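Local coordinates for CghA (Chaetomium globosum, PDB 6KBC), which belongs to a family of two-domain, beta-rich proteins of the calycin clan and holds the ligand WK1 in a pocket to which both domains contribute, at residues L50-A55 against F244-A249; G366-V371 against H383-T388. All coordinates share one frame; numbering follows the deposited sequence.

Contact 1: residues L50-A55 against F244-A249. With WK1 ((2S)-3-[(2S,4E)-4-[[(1R,2S,4aR,6S,8R,8aS)-2-[(E)-but-2-en-2-yl]-6,8-dimethyl-1,2,4a,5,6,7,8,8a-octahydronaphthalen-1-yl]-oxidanyl-methylidene]-3,5-bis(oxidanylidene)pyrrolidin-2-yl]-2-methyl-2-oxidanyl-propanoic acid), chain B.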
loop_
_atom_site.group_PDB
_atom_site.type_symbol
_atom_site.label_atom_id
_atom_site.label_comp_id
_atom_site.label_asym_id
_atom_site.label_seq_id
_atom_site.Cartn_x
_atom_site.Cartn_y
_atom_site.Cartn_z
ATOM N N LEU A 50 -5.839 -2.856 0.925
ATOM C CA LEU A 50 -4.867 -2.474 1.943
ATOM C C LEU A 50 -5.444 -1.396 2.846
ATOM O O LEU A 50 -6.030 -0.421 2.365
ATOM C CB LEU A 50 -3.564 -1.960 1.306
ATOM C CG LEU A 50 -2.442 -1.431 2.219
ATOM C CD1 LEU A 50 -1.077 -1.689 1.555
ATOM C CD2 LEU A 50 -2.601 0.071 2.547
ATOM N N PHE A 51 -5.232 -1.548 4.152
ATOM C CA PHE A 51 -5.659 -0.563 5.142
ATOM C C PHE A 51 -4.502 -0.345 6.099
ATOM O O PHE A 51 -3.911 -1.311 6.578
ATOM C CB PHE A 51 -6.892 -1.022 5.945
ATOM C CG PHE A 51 -8.089 -1.379 5.100
ATOM C CD1 PHE A 51 -8.182 -2.623 4.499
ATOM C CD2 PHE A 51 -9.133 -0.478 4.942
ATOM C CE1 PHE A 51 -9.300 -2.954 3.725
ATOM C CE2 PHE A 51 -10.250 -0.801 4.176
ATOM C CZ PHE A 51 -10.329 -2.041 3.568
ATOM N N ASP A 52 -4.189 0.907 6.411
ATOM C CA ASP A 52 -3.081 1.113 7.328
ATOM C C ASP A 52 -3.356 2.295 8.242
ATOM O O ASP A 52 -4.339 3.028 8.090
ATOM C CB ASP A 52 -1.740 1.308 6.594
ATOM C CG ASP A 52 -1.762 2.464 5.615
ATOM O OD1 ASP A 52 -2.570 3.406 5.815
ATOM O OD2 ASP A 52 -0.957 2.443 4.648
ATOM N N ALA A 53 -2.450 2.476 9.194
ATOM C CA ALA A 53 -2.571 3.551 10.159
ATOM C C ALA A 53 -1.202 3.746 10.779
ATOM O O ALA A 53 -0.494 2.772 11.032
ATOM C CB ALA A 53 -3.590 3.200 11.242
ATOM N N MET A 54 -0.818 4.990 11.022
ATOM C CA MET A 54 0.352 5.169 11.856
ATOM C C MET A 54 0.181 6.409 12.694
ATOM O O MET A 54 -0.528 7.334 12.303
ATOM C CB MET A 54 1.622 5.285 11.038
ATOM C CG MET A 54 1.663 6.516 10.181
ATOM S SD MET A 54 3.243 6.420 9.336
ATOM C CE MET A 54 4.371 6.715 10.678
ATOM N N ALA A 55 0.906 6.440 13.806
ATOM C CA ALA A 55 0.884 7.599 14.679
ATOM C C ALA A 55 1.567 8.759 13.980
ATOM O O ALA A 55 2.501 8.573 13.194
ATOM C CB ALA A 55 1.574 7.290 16.019
ATOM N N PHE A 244 6.429 1.015 -1.798
ATOM C CA PHE A 244 5.243 1.616 -1.187
ATOM C C PHE A 244 5.670 2.748 -0.269
ATOM O O PHE A 244 6.607 2.587 0.513
ATOM C CB PHE A 244 4.453 0.593 -0.367
ATOM C CG PHE A 244 3.272 1.200 0.377
ATOM C CD1 PHE A 244 2.042 1.334 -0.247
ATOM C CD2 PHE A 244 3.408 1.652 1.685
ATOM C CE1 PHE A 244 0.941 1.909 0.429
ATOM C CE2 PHE A 244 2.323 2.225 2.374
ATOM C CZ PHE A 244 1.094 2.357 1.737
ATOM N N VAL A 245 4.972 3.886 -0.336
ATOM C CA VAL A 245 5.205 4.978 0.607
ATOM C C VAL A 245 3.871 5.531 1.061
ATOM O O VAL A 245 2.988 5.785 0.239
ATOM C CB VAL A 245 6.008 6.146 -0.006
ATOM C CG1 VAL A 245 6.163 7.266 1.005
ATOM C CG2 VAL A 245 7.347 5.700 -0.511
ATOM N N ARG A 246 3.752 5.799 2.359
ATOM C CA ARG A 246 2.740 6.734 2.840
ATOM C C ARG A 246 3.393 7.578 3.913
ATOM O O ARG A 246 3.939 7.028 4.869
ATOM C CB ARG A 246 1.508 6.026 3.400
ATOM C CG ARG A 246 0.411 7.041 3.766
ATOM C CD ARG A 246 -0.731 6.409 4.537
ATOM N NE ARG A 246 -1.214 5.172 3.932
ATOM C CZ ARG A 246 -1.931 5.099 2.812
ATOM N NH1 ARG A 246 -2.275 6.200 2.147
ATOM N NH2 ARG A 246 -2.332 3.911 2.376
ATOM N N ALA A 247 3.366 8.896 3.746
ATOM C CA ALA A 247 4.068 9.764 4.676
ATOM C C ALA A 247 3.322 11.077 4.807
ATOM O O ALA A 247 2.678 11.537 3.864
ATOM C CB ALA A 247 5.500 10.065 4.226
ATOM N N GLN A 248 3.483 11.703 5.968
ATOM C CA GLN A 248 2.937 13.030 6.233
ATOM C C GLN A 248 4.026 13.877 6.872
ATOM O O GLN A 248 4.697 13.422 7.805
ATOM C CB GLN A 248 1.714 12.963 7.155
ATOM C CG GLN A 248 1.162 14.368 7.496
ATOM C CD GLN A 248 -0.096 14.320 8.339
ATOM O OE1 GLN A 248 -0.177 13.571 9.309
ATOM N NE2 GLN A 248 -1.097 15.090 7.942
ATOM N N ALA A 249 4.221 15.088 6.359
ATOM C CA ALA A 249 5.217 16.012 6.907
ATOM C C ALA A 249 4.669 17.420 6.757
ATOM O O ALA A 249 4.544 17.919 5.636
ATOM C CB ALA A 249 6.570 15.880 6.200
HETATM O O WK1 B . 4.122 -10.835 4.426
HETATM C C17 WK1 B . 3.906 -9.672 4.648
HETATM O O1 WK1 B . 3.477 -9.288 5.700
HETATM C C19 WK1 B . 4.179 -8.656 3.615
HETATM O O2 WK1 B . 4.800 -9.187 2.494
HETATM C C18 WK1 B . 5.137 -7.648 4.169
HETATM C C20 WK1 B . 2.813 -8.141 3.258
HETATM C C22 WK1 B . 2.899 -6.862 2.529
HETATM N N WK1 B . 1.669 -6.140 2.267
HETATM C C21 WK1 B . 1.657 -5.726 1.004
HETATM O O5 WK1 B . 0.668 -5.022 0.505
HETATM C C23 WK1 B . 3.535 -6.870 1.231
HETATM O O4 WK1 B . 4.692 -7.432 0.945
HETATM C C24 WK1 B . 2.829 -6.153 0.225
HETATM C C16 WK1 B . 3.228 -5.948 -1.163
HETATM O O3 WK1 B . 4.340 -6.448 -1.539
HETATM C C9 WK1 B . 2.438 -5.077 -2.047
HETATM C C8 WK1 B . 3.025 -3.689 -1.665
HETATM C C12 WK1 B . 3.347 -3.398 -0.213
HETATM C C13 WK1 B . 2.515 -2.770 0.587
HETATM C C90 WK1 B . 2.859 -2.505 2.013
HETATM C C14 WK1 B . 4.651 -3.830 0.356
HETATM C C7 WK1 B . 4.288 -3.392 -2.414
HETATM C C6 WK1 B . 4.287 -3.493 -3.717
HETATM C C3 WK1 B . 3.113 -4.175 -4.343
HETATM C C4 WK1 B . 2.601 -5.350 -3.536
HETATM C C5 WK1 B . 1.259 -5.738 -4.126
HETATM C C11 WK1 B . 0.774 -7.011 -3.506
HETATM C C2 WK1 B . 3.230 -4.501 -5.809
HETATM C C1 WK1 B . 1.821 -4.635 -6.292
HETATM C C10 WK1 B . 1.667 -4.747 -7.773
HETATM C C WK1 B . 1.240 -5.850 -5.638
#
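Asp52 and Arg246 meet tip to tip across the interface of two calycin-like domains, where an N-terminal-domain strand packs over a C-terminal-domain strand. The segments 50-54 and 244-249 run at 36° to one another with axes 9.4 Å apart at their closest, a spacing that side chains must fill. Arginine suits it by length. From CB the chain of Arg246 runs out through CG to CD, which lies 3.7 Å from Asp52 OD1. A bend at chi3 (-48°) then places NE beside the carboxylate, and Arg246 NE donates to Asp52 OD2 at 2.8 Å on the syn side of that oxygen. Beyond CZ, Arg246 NH2 donates to Asp52 OD2 as well, at 3.0 Å. The grip is thus side-on, two nitrogens on one atom, with OD2 in the guanidinium plane while the carboxylate itself stands at 76° to that plane. NH2 also forms a salt bridge with Asp227, so the buried guanidinium is shared by two acidic groups, whose fields would be expected to offset its charge. Asp52 OD1 accepts a hydrogen bond from the backbone of Gly225, which further restrains the carboxylate.

Apolar groups finish the contact toward the ligand pocket. Leu50 sends its two methyls different ways: CD2 touches Arg246 NH2 at the guanidinium edge, whereas CD1 lies 4.3 Å from Phe244 CE1 and also faces WK1. Flat and apolar, Phe244 serves both sides. Its ring takes the WK1 methyl C90 over one face, and Phe244 CB packs 4.0 Å from WK1 C13. The tip of the same ring reaches back to the ion pair, with Phe244 CZ 3.6 Å from Asp52 OD2.

Contact 2: residues G366-V371 against H383-T388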
loop_
_atom_site.group_PDB
_atom_site.type_symbol
_atom_site.label_atom_id
_atom_site.label_comp_id
_atom_site.label_asym_id
_atom_site.label_seq_id
_atom_site.Cartn_x
_atom_site.Cartn_y
_atom_site.Cartn_z
ATOM N N GLY A 366 10.168 -3.422 5.379
ATOM C CA GLY A 366 9.279 -2.342 5.775
ATOM C C GLY A 366 10.001 -1.491 6.802
ATOM O O GLY A 366 10.768 -2.010 7.627
ATOM N N PHE A 367 9.742 -0.191 6.753
ATOM C CA PHE A 367 10.351 0.759 7.664
ATOM C C PHE A 367 9.332 1.809 8.074
ATOM O O PHE A 367 8.492 2.231 7.272
ATOM C CB PHE A 367 11.523 1.505 7.034
ATOM C CG PHE A 367 12.701 0.642 6.736
ATOM C CD1 PHE A 367 13.657 0.403 7.707
ATOM C CD2 PHE A 367 12.845 0.062 5.480
ATOM C CE1 PHE A 367 14.768 -0.398 7.416
ATOM C CE2 PHE A 367 13.954 -0.738 5.191
ATOM C CZ PHE A 367 14.901 -0.961 6.155
ATOM N N VAL A 368 9.449 2.258 9.316
ATOM C CA VAL A 368 8.954 3.579 9.683
ATOM C C VAL A 368 10.035 4.576 9.300
ATOM O O VAL A 368 11.209 4.384 9.635
ATOM C CB VAL A 368 8.647 3.651 11.186
ATOM C CG1 VAL A 368 8.241 5.072 11.573
ATOM C CG2 VAL A 368 7.580 2.631 11.572
ATOM N N VAL A 369 9.663 5.627 8.582
ATOM C CA VAL A 369 10.663 6.557 8.083
ATOM C C VAL A 369 10.436 7.915 8.721
ATOM O O VAL A 369 9.301 8.331 8.954
ATOM C CB VAL A 369 10.635 6.678 6.543
ATOM C CG1 VAL A 369 11.162 5.380 5.899
ATOM C CG2 VAL A 369 9.206 6.974 6.078
ATOM N N GLU A 370 11.529 8.622 8.967
ATOM C CA GLU A 370 11.462 10.032 9.303
ATOM C C GLU A 370 11.542 10.828 8.007
ATOM O O GLU A 370 12.351 10.520 7.126
ATOM C CB GLU A 370 12.610 10.412 10.232
ATOM C CG GLU A 370 12.461 11.779 10.869
ATOM C CD GLU A 370 13.465 11.973 11.997
ATOM O OE1 GLU A 370 14.266 11.038 12.245
ATOM O OE2 GLU A 370 13.420 13.026 12.663
ATOM N N VAL A 371 10.704 11.854 7.894
ATOM C CA VAL A 371 10.500 12.584 6.645
ATOM C C VAL A 371 10.931 14.030 6.841
ATOM O O VAL A 371 10.525 14.680 7.811
ATOM C CB VAL A 371 9.027 12.508 6.199
ATOM C CG1 VAL A 371 8.824 13.196 4.847
ATOM C CG2 VAL A 371 8.576 11.057 6.153
ATOM N N HIS A 383 8.840 18.442 8.716
ATOM C CA HIS A 383 9.276 17.245 9.417
ATOM C C HIS A 383 8.078 16.352 9.667
ATOM O O HIS A 383 7.012 16.826 10.062
ATOM C CB HIS A 383 9.987 17.575 10.748
ATOM C CG HIS A 383 10.547 16.366 11.436
ATOM N ND1 HIS A 383 9.778 15.547 12.240
ATOM C CD2 HIS A 383 11.771 15.786 11.372
ATOM C CE1 HIS A 383 10.516 14.542 12.677
ATOM N NE2 HIS A 383 11.731 14.664 12.169
ATOM N N GLY A 384 8.246 15.066 9.429
ATOM C CA GLY A 384 7.140 14.169 9.643
ATOM C C GLY A 384 7.583 12.734 9.638
ATOM O O GLY A 384 8.764 12.421 9.812
ATOM N N TRP A 385 6.602 11.867 9.422
ATOM C CA TRP A 385 6.755 10.440 9.619
ATOM C C TRP A 385 5.966 9.714 8.545
ATOM O O TRP A 385 5.001 10.237 7.989
ATOM C CB TRP A 385 6.267 10.038 11.015
ATOM C CG TRP A 385 7.114 10.660 12.038
ATOM C CD1 TRP A 385 6.897 11.842 12.702
ATOM C CD2 TRP A 385 8.368 10.175 12.472
ATOM N NE1 TRP A 385 7.949 12.101 13.548
ATOM C CE2 TRP A 385 8.869 11.092 13.423
ATOM C CE3 TRP A 385 9.127 9.044 12.148
ATOM C CZ2 TRP A 385 10.089 10.907 14.061
ATOM C CZ3 TRP A 385 10.333 8.853 12.796
ATOM C CH2 TRP A 385 10.807 9.788 13.734
ATOM N N GLY A 386 6.377 8.491 8.273
ATOM C CA GLY A 386 5.680 7.713 7.277
ATOM C C GLY A 386 6.136 6.280 7.334
ATOM O O GLY A 386 6.862 5.873 8.243
ATOM N N MET A 387 5.695 5.510 6.354
ATOM C CA MET A 387 6.156 4.144 6.263
ATOM C C MET A 387 6.578 3.898 4.829
ATOM O O MET A 387 6.083 4.548 3.903
ATOM C CB MET A 387 5.069 3.148 6.667
ATOM C CG MET A 387 3.820 3.272 5.864
ATOM S SD MET A 387 2.558 2.091 6.381
ATOM C CE MET A 387 2.188 2.705 8.045
ATOM N N THR A 388 7.524 2.979 4.650
ATOM C CA THR A 388 7.873 2.515 3.325
ATOM C C THR A 388 7.868 0.996 3.320
ATOM O O THR A 388 8.154 0.347 4.331
ATOM C CB THR A 388 9.267 3.023 2.824
ATOM O OG1 THR A 388 10.300 2.526 3.674
ATOM C CG2 THR A 388 9.325 4.549 2.772
#
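Phe367 and Thr388 face each other in an antiparallel hairpin, strand 363-375 against strand 382-392, and exchange N-H...O bonds in both directions. The backbone bonding repeats with Val369 and Gly386, where Val369 N reaches Gly386 O at 2.8 Å, and again with Val371 and Gly384. CA-H...O contacts lie between these bonds, among them Met387 CA to Phe367 O at 3.2 Å.

Apolar packing on the face of Val369 and Val371 exploits the glycines. With no side chain on Gly386, Val369 CG2 settles 3.4 Å from Gly386 C. Beyond it, Val369 CG1 touches Thr388 CG2 at 3.7 Å, the two side chains crossing at about a right angle; the Thr388 hydroxyl is hydrogen-bonded to Glu390.

The face of Glu370 and Trp385 carries the aromatic contact. Glu370 CG, anti to the backbone N (chi1 -168°), makes a CH-pi contact over the six-membered ring, 4.0 Å from its centroid, and the carboxylate lies 14° from the Trp385 ring plane. Glutamate fits this partly exposed edge because its methylenes cover the indole while its carboxylate meets His383, in a hydrogen bond from His383 NE2 to Glu370 OE2 whose modelled length of 2.4 Å is doubtfully short.

From the N terminus, strand 46-54 comes first, and nearly two hundred residues pass before strand 239-249 returns to it and contact 1 closes that long loop, joining the two domains. Contact 2 follows in series, neither enclosed by nor crossing the first: it closes a short hairpin within the C-terminal domain. The two meet through the sheet, because strand 382-392 pairs with strand 363-375 on one side and 239-249 on the other. Arg246 O and Met387 N, 2.8 Å apart, probably form one of the joining hydrogen bonds. Met54 also packs directly on Gly386, so the N-terminal domain touches the hairpin as well as its neighbouring strand.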